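Local coordinates for protein probable 2-hydroxyhepta-2,4-diene-1,7-dioate isomerase (PDB 2DFU) that probably acts as a metal-dependent isomerase of 2-hydroxyhepta-2,4-diene-1,7-dioate, and belongs to the fumarylacetoacetate hydrolase family, at residues T183-Y188 and L242-E247; V142-T147 and L252-G257; N179-W184 and I203-E208. All coordinates share one frame; numbering follows the deposited sequence.

Contact 1: T183-Y188 and L242-E247; sequences TWVRTY and LEVAVE
The carboxylate of Glu247 meets the guanidinium of Arg186 at its edge, the two planes only 7° apart. Arg186 NH1 gives an almost straight hydrogen bond of 2.8 Å to Glu247 OE2, taking the lone pair that faces away from the other oxygen, and the pair is a salt bridge. A water at the same edge accepts from NH1 and donates to Ala245 O. One face of the Trp184 indole carries Arg186 NH2, 3.6 Å above the plane and displaced toward the rim, while Glu247 OE2 comes to 3.6 Å from Trp184 CD1. His198 stacks on the same indole, and Glu196 takes Arg186 NE in a second salt bridge. Further along the strand, Glu243 O lies at the edge of the Tyr188 ring.

The backbones that carry these groups, strands 184-188 and 242-246, run antiparallel. Arg186 with Ala245 and Tyr188 with Glu243 are hydrogen-bonded pairs, each closed by two N-H...O bonds; Val185 with Val246 and Thr187 with Val244 are the non-hydrogen-bonded ones. Beyond the Val185-Val246 pair, Glu247 N donates to Trp184 O at 3.2 Å. Thr183 OG1, anti to its backbone N (chi1 -168°), reaches Glu247 O at 2.6 Å. On the face of Val185, Thr187, Val244 and Val246 the packing is mostly aliphatic, with Val185 CG2 4.2 Å from Val246 CG2; Thr187 OG1 bonds to Gln195.

The two faces of the pair differ: one is buried and valine-rich, the other partly exposed, where two carboxylates, of Glu247 at NH1 and Glu196 at NE, probably stabilise the charge of Arg186 and restrict its guanidinium.

Contact 2: V142-T147 and L252-G257; sequences VAVDIT and LFTLIG
Leu252 reaches across to strand 142-144 and makes most of the contact. Its CB sits 3.8 Å from Val142 CB, the two side chains passing each other head to tail. A chi1 of 169° sets the leucine CG anti to the backbone N; beyond it the CD2 methyl lies against the opposing backbone, 3.4 Å from Ala143 CA. The same methyl lies 3.8 Å from Val144 CG2. That valine methyl also meets Thr254 CG2 tip to tip, at 4.1 Å. Farther along, Ile146 CD1 and Ile256 CD1 approach to 4.4 Å, a looser touch.

No hydrogen bond joins the two segments: their short strand axes pass 7.6 Å apart at 19°, so this is face-to-face packing of two beta layers in the core of the fumarylacetoacetate hydrolase fold. Val244, from the strand beside 250-259, extends the same interface by packing on Val142 and Val144. Within its own layer, strand 142-144 is held by backbone bonds of Val142 to Gly171, Val144 to Pro169 and Ala143 to Glu116. Ala143 turns its methyl away from Leu252 and touches Leu168 and Leu170, while the carboxylate of Asp145, just beyond, forms salt bridges with Lys81 and Lys162.

Contact 3: N179-W184 and I203-E208; sequences NPQDTW and IFSVAE
Gln181 reaches Val206 by a single bend: chi1 of -49° sets CG anti to the carbonyl carbon, and the chain then bends at chi2 (-49°), which places CD. The amide lies at the start of helix 206-214, where Val206 N donates to Gln181 OE1 at 2.8 Å. The N-H points almost straight at the oxygen, although the donor is tilted 35° from the plane of the amide. Gln181 OE1 also accepts from a water, which in turn accepts from Ala207 N at 2.7 Å, linking the glutamine to a second N-H of the first turn. The oxygen lies close to carbon as well, 3.3 Å from Val206 CG2 and 3.5 Å from Ser205 CB. Alongside, Pro180 CB packs on Val206 CG2 at 3.6 Å.

Ser205 is the N-cap of the helix and forms a capping box with Glu208: the serine OG accepts from Glu208 N at 3.1 Å, and Ser205 N donates to Glu208 OE1 at 2.9 Å. The glutamine therefore supplements this cap from a separate loop, taking a first-turn N-H directly, and the positive end of the helix dipole would probably polarise its carbonyl. An alanine in place of Gln181 would probably leave Val206 N without this acceptor and the bridging water without one of its partners.

The loop that presents the glutamine is itself ordered by a type I turn from Asn179 to Asp182, closed by Asp182 N donating to Asn179 O. Asn179 OD1 accepts from Gln181 N in an Asx turn, with the donor above the amide plane. Thr199 OG1 bonds to both Pro180 O and Thr183 N.

Overall arrangement
Following the chain from the N terminus, 142-147 comes first and meets 252-257 near the C terminus, so contact 2 closes the longest loop. Contacts 1 and 3 are both nested within it. They start from the same stretch, sharing Thr183 and Trp184: contact 3 closes early at 203-208, after strands 184-189 and 192-198, whereas contact 1 closes at 242-247. Strands 241-246 and 250-259 are neighbours in one sheet, with backbone bonds probably linking them, so contact 1 pairs two strands of that sheet and contact 2 packs the sheet on strand 137-148. Contact 3, about 21 Å from contact 2 between centres, joins helix 206-214 to the loop entering the sheet.

Contact 1: T183-Y188 and L242-E247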
loop_
_atom_site.group_PDB
_atom_site.type_symbol
_atom_site.label_atom_id
_atom_site.label_comp_id
_atom_site.label_asym_id
_atom_site.label_seq_id
_atom_site.Cartn_x
_atom_site.Cartn_y
_atom_site.Cartn_z
ATOM N N THR A 183 2.206 -12.272 -25.418
ATOM C CA THR A 183 2.760 -13.383 -24.659
ATOM C C THR A 183 1.638 -14.210 -24.035
ATOM O O THR A 183 0.474 -13.810 -24.056
ATOM C CB THR A 183 3.733 -12.890 -23.556
ATOM O OG1 THR A 183 4.464 -14.006 -23.029
ATOM C CG2 THR A 183 2.972 -12.213 -22.424
ATOM N N TRP A 184 1.987 -15.372 -23.496
ATOM C CA TRP A 184 1.000 -16.247 -22.878
ATOM C C TRP A 184 1.223 -16.432 -21.383
ATOM O O TRP A 184 2.359 -16.475 -20.902
ATOM C CB TRP A 184 1.009 -17.631 -23.539
ATOM C CG TRP A 184 0.540 -17.640 -24.951
ATOM C CD1 TRP A 184 1.247 -17.254 -26.052
ATOM C CD2 TRP A 184 -0.756 -18.032 -25.421
ATOM N NE1 TRP A 184 0.470 -17.380 -27.181
ATOM C CE2 TRP A 184 -0.763 -17.855 -26.823
ATOM C CE3 TRP A 184 -1.912 -18.515 -24.794
ATOM C CZ2 TRP A 184 -1.883 -18.143 -27.612
ATOM C CZ3 TRP A 184 -3.027 -18.802 -25.578
ATOM C CH2 TRP A 184 -3.002 -18.613 -26.973
ATOM N N VAL A 185 0.119 -16.551 -20.661
ATOM C CA VAL A 185 0.142 -16.768 -19.226
ATOM C C VAL A 185 -0.511 -18.130 -18.987
ATOM O O VAL A 185 -1.678 -18.326 -19.314
ATOM C CB VAL A 185 -0.673 -15.680 -18.479
ATOM C CG1 VAL A 185 -0.727 -16.001 -17.006
ATOM C CG2 VAL A 185 -0.044 -14.305 -18.699
ATOM N N ARG A 186 0.243 -19.068 -18.423
ATOM C CA ARG A 186 -0.284 -20.396 -18.148
ATOM C C ARG A 186 -0.074 -20.788 -16.685
ATOM O O ARG A 186 1.027 -20.655 -16.142
ATOM C CB ARG A 186 0.381 -21.424 -19.070
ATOM C CG ARG A 186 0.154 -21.166 -20.558
ATOM C CD ARG A 186 0.723 -22.298 -21.405
ATOM N NE ARG A 186 0.427 -22.138 -22.828
ATOM C CZ ARG A 186 1.167 -21.434 -23.679
ATOM N NH1 ARG A 186 2.259 -20.813 -23.257
ATOM N NH2 ARG A 186 0.819 -21.357 -24.958
ATOM N N THR A 187 -1.139 -21.275 -16.056
ATOM C CA THR A 187 -1.096 -21.688 -14.660
ATOM C C THR A 187 -1.283 -23.194 -14.545
ATOM O O THR A 187 -2.189 -23.758 -15.153
ATOM C CB THR A 187 -2.217 -21.012 -13.841
ATOM O OG1 THR A 187 -2.072 -19.589 -13.903
ATOM C CG2 THR A 187 -2.160 -21.459 -12.391
ATOM N N TYR A 188 -0.422 -23.838 -13.764
ATOM C CA TYR A 188 -0.498 -25.279 -13.551
ATOM C C TYR A 188 -0.634 -25.562 -12.058
ATOM O O TYR A 188 0.063 -24.966 -11.239
ATOM C CB TYR A 188 0.763 -25.980 -14.071
ATOM C CG TYR A 188 1.040 -25.772 -15.545
ATOM C CD1 TYR A 188 1.701 -24.631 -15.996
ATOM C CD2 TYR A 188 0.628 -26.713 -16.490
ATOM C CE1 TYR A 188 1.948 -24.430 -17.350
ATOM C CE2 TYR A 188 0.866 -26.521 -17.848
ATOM C CZ TYR A 188 1.527 -25.378 -18.270
ATOM O OH TYR A 188 1.756 -25.177 -19.607
ATOM N N LEU A 242 1.938 -24.875 -7.242
ATOM C CA LEU A 242 1.545 -23.943 -8.289
ATOM C C LEU A 242 2.725 -23.476 -9.149
ATOM O O LEU A 242 3.820 -23.176 -8.689
ATOM C CB LEU A 242 0.875 -22.727 -7.668
ATOM C CG LEU A 242 -0.546 -22.997 -7.200
ATOM C CD1 LEU A 242 -0.581 -23.550 -5.779
ATOM C CD2 LEU A 242 -1.395 -21.731 -7.166
ATOM N N GLU A 243 2.432 -23.437 -10.439
ATOM C CA GLU A 243 3.413 -22.985 -11.405
ATOM C C GLU A 243 2.748 -22.033 -12.397
ATOM O O GLU A 243 1.795 -22.381 -13.068
ATOM C CB GLU A 243 3.857 -24.249 -12.141
ATOM C CG GLU A 243 5.072 -24.078 -13.044
ATOM C CD GLU A 243 5.428 -25.445 -13.607
ATOM O OE1 GLU A 243 5.937 -25.511 -14.717
ATOM O OE2 GLU A 243 5.142 -26.446 -12.946
ATOM N N VAL A 244 3.249 -20.786 -12.450
ATOM C CA VAL A 244 2.736 -19.895 -13.483
ATOM C C VAL A 244 3.811 -19.548 -14.504
ATOM O O VAL A 244 4.820 -18.931 -14.186
ATOM C CB VAL A 244 2.209 -18.611 -12.837
ATOM C CG1 VAL A 244 1.586 -17.709 -13.906
ATOM C CG2 VAL A 244 1.162 -18.945 -11.798
ATOM N N ALA A 245 3.651 -19.985 -15.744
ATOM C CA ALA A 245 4.658 -19.743 -16.757
ATOM C C ALA A 245 4.215 -18.646 -17.714
ATOM O O ALA A 245 3.102 -18.675 -18.239
ATOM C CB ALA A 245 4.942 -21.025 -17.520
ATOM N N VAL A 246 5.092 -17.668 -17.914
ATOM C CA VAL A 246 4.822 -16.556 -18.812
ATOM C C VAL A 246 5.939 -16.578 -19.838
ATOM O O VAL A 246 7.116 -16.459 -19.491
ATOM C CB VAL A 246 4.830 -15.207 -18.060
ATOM C CG1 VAL A 246 4.691 -14.054 -19.050
ATOM C CG2 VAL A 246 3.687 -15.169 -17.060
ATOM N N GLU A 247 5.570 -16.758 -21.100
ATOM C CA GLU A 247 6.550 -16.820 -22.171
ATOM C C GLU A 247 7.411 -15.571 -22.229
ATOM O O GLU A 247 6.911 -14.451 -22.136
ATOM C CB GLU A 247 5.853 -17.052 -23.517
ATOM C CG GLU A 247 5.503 -18.515 -23.778
ATOM C CD GLU A 247 4.771 -18.724 -25.098
ATOM O OE1 GLU A 247 5.154 -18.084 -26.103
ATOM O OE2 GLU A 247 3.820 -19.534 -25.134
HETATM O O HOH W 1 3.544 -19.820 -20.944
#

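Contact 2: V142-T147 and L252-G257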
loop_
_atom_site.group_PDB
_atom_site.type_symbol
_atom_site.label_atom_id
_atom_site.label_comp_id
_atom_site.label_asym_id
_atom_site.label_seq_id
_atom_site.Cartn_x
_atom_site.Cartn_y
_atom_site.Cartn_z
ATOM N N VAL A 142 6.164 -12.403 -12.979
ATOM C CA VAL A 142 4.954 -13.198 -12.837
ATOM C C VAL A 142 4.419 -13.126 -11.416
ATOM O O VAL A 142 5.174 -12.894 -10.474
ATOM C CB VAL A 142 5.239 -14.676 -13.188
ATOM C CG1 VAL A 142 3.943 -15.446 -13.323
ATOM C CG2 VAL A 142 6.056 -14.749 -14.476
ATOM N N ALA A 143 3.117 -13.332 -11.262
ATOM C CA ALA A 143 2.513 -13.297 -9.940
ATOM C C ALA A 143 1.338 -14.238 -9.827
ATOM O O ALA A 143 0.787 -14.702 -10.823
ATOM C CB ALA A 143 2.043 -11.889 -9.615
ATOM N N VAL A 144 0.976 -14.534 -8.589
ATOM C CA VAL A 144 -0.194 -15.339 -8.310
ATOM C C VAL A 144 -0.987 -14.446 -7.365
ATOM O O VAL A 144 -0.537 -14.149 -6.260
ATOM C CB VAL A 144 0.132 -16.652 -7.577
ATOM C CG1 VAL A 144 -1.156 -17.290 -7.102
ATOM C CG2 VAL A 144 0.878 -17.594 -8.489
ATOM N N ASP A 145 -2.148 -13.993 -7.813
ATOM C CA ASP A 145 -2.993 -13.142 -6.991
ATOM C C ASP A 145 -3.861 -14.061 -6.132
ATOM O O ASP A 145 -4.934 -14.491 -6.558
ATOM C CB ASP A 145 -3.847 -12.245 -7.907
ATOM C CG ASP A 145 -4.905 -11.447 -7.153
ATOM O OD1 ASP A 145 -4.909 -11.461 -5.905
ATOM O OD2 ASP A 145 -5.742 -10.800 -7.819
ATOM N N ILE A 146 -3.375 -14.396 -4.939
ATOM C CA ILE A 146 -4.124 -15.258 -4.029
ATOM C C ILE A 146 -5.389 -14.523 -3.573
ATOM O O ILE A 146 -5.323 -13.369 -3.141
ATOM C CB ILE A 146 -3.278 -15.635 -2.800
ATOM C CG1 ILE A 146 -2.039 -16.422 -3.241
ATOM C CG2 ILE A 146 -4.119 -16.451 -1.818
ATOM C CD1 ILE A 146 -2.343 -17.820 -3.760
ATOM N N THR A 147 -6.532 -15.200 -3.656
ATOM C CA THR A 147 -7.811 -14.593 -3.303
ATOM C C THR A 147 -8.699 -15.412 -2.358
ATOM O O THR A 147 -8.954 -16.596 -2.595
ATOM C CB THR A 147 -8.644 -14.325 -4.588
ATOM O OG1 THR A 147 -7.874 -13.544 -5.509
ATOM C CG2 THR A 147 -9.926 -13.606 -4.253
ATOM N N LEU A 252 6.987 -18.824 -12.332
ATOM C CA LEU A 252 6.848 -18.579 -10.910
ATOM C C LEU A 252 6.408 -19.866 -10.217
ATOM O O LEU A 252 5.387 -20.457 -10.576
ATOM C CB LEU A 252 5.809 -17.492 -10.662
ATOM C CG LEU A 252 5.335 -17.273 -9.222
ATOM C CD1 LEU A 252 6.518 -16.938 -8.313
ATOM C CD2 LEU A 252 4.306 -16.144 -9.211
ATOM N N PHE A 253 7.182 -20.290 -9.226
ATOM C CA PHE A 253 6.869 -21.490 -8.463
ATOM C C PHE A 253 6.436 -21.092 -7.053
ATOM O O PHE A 253 7.117 -20.320 -6.381
ATOM C CB PHE A 253 8.100 -22.390 -8.361
ATOM C CG PHE A 253 8.562 -22.943 -9.674
ATOM C CD1 PHE A 253 7.959 -24.076 -10.218
ATOM C CD2 PHE A 253 9.620 -22.351 -10.358
ATOM C CE1 PHE A 253 8.409 -24.619 -11.423
ATOM C CE2 PHE A 253 10.075 -22.884 -11.561
ATOM C CZ PHE A 253 9.466 -24.027 -12.093
ATOM N N THR A 254 5.303 -21.612 -6.609
ATOM C CA THR A 254 4.828 -21.320 -5.269
ATOM C C THR A 254 3.999 -22.497 -4.776
ATOM O O THR A 254 3.729 -23.435 -5.529
ATOM C CB THR A 254 3.981 -20.025 -5.230
ATOM O OG1 THR A 254 3.699 -19.687 -3.868
ATOM C CG2 THR A 254 2.675 -20.217 -5.963
ATOM N N LEU A 255 3.603 -22.464 -3.509
ATOM C CA LEU A 255 2.814 -23.555 -2.960
ATOM C C LEU A 255 1.997 -23.137 -1.750
ATOM O O LEU A 255 2.318 -22.163 -1.059
ATOM C CB LEU A 255 3.725 -24.736 -2.601
ATOM C CG LEU A 255 4.801 -24.551 -1.530
ATOM C CD1 LEU A 255 4.160 -24.426 -0.159
ATOM C CD2 LEU A 255 5.723 -25.746 -1.541
ATOM N N ILE A 256 0.933 -23.888 -1.497
ATOM C CA ILE A 256 0.060 -23.607 -0.380
ATOM C C ILE A 256 0.472 -24.419 0.837
ATOM O O ILE A 256 0.682 -25.635 0.752
ATOM C CB ILE A 256 -1.391 -23.933 -0.730
ATOM C CG1 ILE A 256 -1.738 -23.321 -2.086
ATOM C CG2 ILE A 256 -2.321 -23.381 0.350
ATOM C CD1 ILE A 256 -1.547 -21.806 -2.144
ATOM N N GLY A 257 0.593 -23.736 1.969
ATOM C CA GLY A 257 0.969 -24.409 3.195
ATOM C C GLY A 257 -0.240 -24.984 3.909
ATOM O O GLY A 257 -1.360 -24.887 3.401
#

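Contact 3: N179-W184 and I203-E208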
loop_
_atom_site.group_PDB
_atom_site.type_symbol
_atom_site.label_atom_id
_atom_site.label_comp_id
_atom_site.label_asym_id
_atom_site.label_seq_id
_atom_site.Cartn_x
_atom_site.Cartn_y
_atom_site.Cartn_z
ATOM N N ASN A 179 7.266 -7.689 -25.230
ATOM C CA ASN A 179 6.044 -7.064 -25.742
ATOM C C ASN A 179 4.856 -7.604 -24.980
ATOM O O ASN A 179 4.400 -8.717 -25.180
ATOM C CB ASN A 179 5.873 -7.363 -27.239
ATOM C CG ASN A 179 4.596 -6.728 -27.774
ATOM O OD1 ASN A 179 3.799 -6.139 -27.044
ATOM N ND2 ASN A 179 4.400 -6.858 -29.099
ATOM N N PRO A 180 4.416 -6.765 -24.023
ATOM C CA PRO A 180 3.450 -7.162 -23.002
ATOM C C PRO A 180 2.152 -7.706 -23.588
ATOM O O PRO A 180 1.432 -8.488 -22.983
ATOM C CB PRO A 180 3.172 -5.941 -22.147
ATOM C CG PRO A 180 3.693 -4.720 -22.901
ATOM C CD PRO A 180 4.808 -5.383 -23.829
ATOM N N GLN A 181 1.819 -7.249 -24.792
ATOM C CA GLN A 181 0.567 -7.670 -25.412
ATOM C C GLN A 181 0.748 -8.848 -26.360
ATOM O O GLN A 181 -0.166 -9.196 -27.102
ATOM C CB GLN A 181 -0.087 -6.499 -26.155
ATOM C CG GLN A 181 -0.170 -5.231 -25.324
ATOM C CD GLN A 181 -0.755 -5.468 -23.937
ATOM O OE1 GLN A 181 -0.363 -4.814 -22.972
ATOM N NE2 GLN A 181 -1.701 -6.396 -23.835
ATOM N N ASP A 182 1.920 -9.469 -26.336
ATOM C CA ASP A 182 2.160 -10.618 -27.200
ATOM C C ASP A 182 2.849 -11.769 -26.466
ATOM O O ASP A 182 3.943 -12.187 -26.838
ATOM C CB ASP A 182 2.990 -10.204 -28.421
ATOM C CG ASP A 182 3.031 -11.289 -29.497
ATOM O OD1 ASP A 182 1.997 -11.967 -29.703
ATOM O OD2 ASP A 182 4.093 -11.455 -30.137
ATOM N N THR A 183 2.206 -12.272 -25.418
ATOM C CA THR A 183 2.760 -13.383 -24.659
ATOM C C THR A 183 1.638 -14.210 -24.035
ATOM O O THR A 183 0.474 -13.810 -24.056
ATOM C CB THR A 183 3.733 -12.890 -23.556
ATOM O OG1 THR A 183 4.464 -14.006 -23.029
ATOM C CG2 THR A 183 2.972 -12.213 -22.424
ATOM N N TRP A 184 1.987 -15.372 -23.496
ATOM C CA TRP A 184 1.000 -16.247 -22.878
ATOM C C TRP A 184 1.223 -16.432 -21.383
ATOM O O TRP A 184 2.359 -16.475 -20.902
ATOM C CB TRP A 184 1.009 -17.631 -23.539
ATOM C CG TRP A 184 0.540 -17.640 -24.951
ATOM C CD1 TRP A 184 1.247 -17.254 -26.052
ATOM C CD2 TRP A 184 -0.756 -18.032 -25.421
ATOM N NE1 TRP A 184 0.470 -17.380 -27.181
ATOM C CE2 TRP A 184 -0.763 -17.855 -26.823
ATOM C CE3 TRP A 184 -1.912 -18.515 -24.794
ATOM C CZ2 TRP A 184 -1.883 -18.143 -27.612
ATOM C CZ3 TRP A 184 -3.027 -18.802 -25.578
ATOM C CH2 TRP A 184 -3.002 -18.613 -26.973
ATOM N N ILE A 203 -8.467 -6.745 -22.188
ATOM C CA ILE A 203 -9.465 -5.713 -22.429
ATOM C C ILE A 203 -8.730 -4.380 -22.401
ATOM O O ILE A 203 -8.942 -3.514 -23.255
ATOM C CB ILE A 203 -10.544 -5.744 -21.340
ATOM C CG1 ILE A 203 -11.270 -7.093 -21.391
ATOM C CG2 ILE A 203 -11.500 -4.572 -21.513
ATOM C CD1 ILE A 203 -12.289 -7.300 -20.293
ATOM N N PHE A 204 -7.854 -4.232 -21.412
ATOM C CA PHE A 204 -7.048 -3.025 -21.262
ATOM C C PHE A 204 -5.596 -3.452 -21.375
ATOM O O PHE A 204 -5.156 -4.374 -20.681
ATOM C CB PHE A 204 -7.278 -2.389 -19.892
ATOM C CG PHE A 204 -8.711 -2.061 -19.617
ATOM C CD1 PHE A 204 -9.339 -1.025 -20.294
ATOM C CD2 PHE A 204 -9.442 -2.813 -18.702
ATOM C CE1 PHE A 204 -10.678 -0.740 -20.067
ATOM C CE2 PHE A 204 -10.788 -2.538 -18.465
ATOM C CZ PHE A 204 -11.408 -1.499 -19.150
ATOM N N SER A 205 -4.854 -2.797 -22.257
ATOM C CA SER A 205 -3.449 -3.120 -22.428
ATOM C C SER A 205 -2.665 -2.650 -21.200
ATOM O O SER A 205 -3.157 -1.857 -20.387
ATOM C CB SER A 205 -2.893 -2.427 -23.673
ATOM O OG SER A 205 -2.717 -1.035 -23.438
ATOM N N VAL A 206 -1.440 -3.138 -21.069
ATOM C CA VAL A 206 -0.589 -2.742 -19.957
ATOM C C VAL A 206 -0.375 -1.232 -20.005
ATOM O O VAL A 206 -0.452 -0.551 -18.985
ATOM C CB VAL A 206 0.775 -3.461 -20.031
ATOM C CG1 VAL A 206 1.729 -2.893 -18.983
ATOM C CG2 VAL A 206 0.570 -4.955 -19.828
ATOM N N ALA A 207 -0.115 -0.713 -21.200
ATOM C CA ALA A 207 0.108 0.716 -21.374
ATOM C C ALA A 207 -1.105 1.532 -20.934
ATOM O O ALA A 207 -0.959 2.593 -20.328
ATOM C CB ALA A 207 0.447 1.012 -22.827
ATOM N N GLU A 208 -2.301 1.031 -21.232
ATOM C CA GLU A 208 -3.535 1.722 -20.862
ATOM C C GLU A 208 -3.772 1.667 -19.355
ATOM O O GLU A 208 -4.262 2.625 -18.755
ATOM C CB GLU A 208 -4.729 1.103 -21.595
ATOM C CG GLU A 208 -4.622 1.183 -23.113
ATOM C CD GLU A 208 -5.812 0.569 -23.833
ATOM O OE1 GLU A 208 -6.183 -0.584 -23.523
ATOM O OE2 GLU A 208 -6.370 1.241 -24.723
HETATM O O HOH W 2 0.724 -2.348 -23.208
#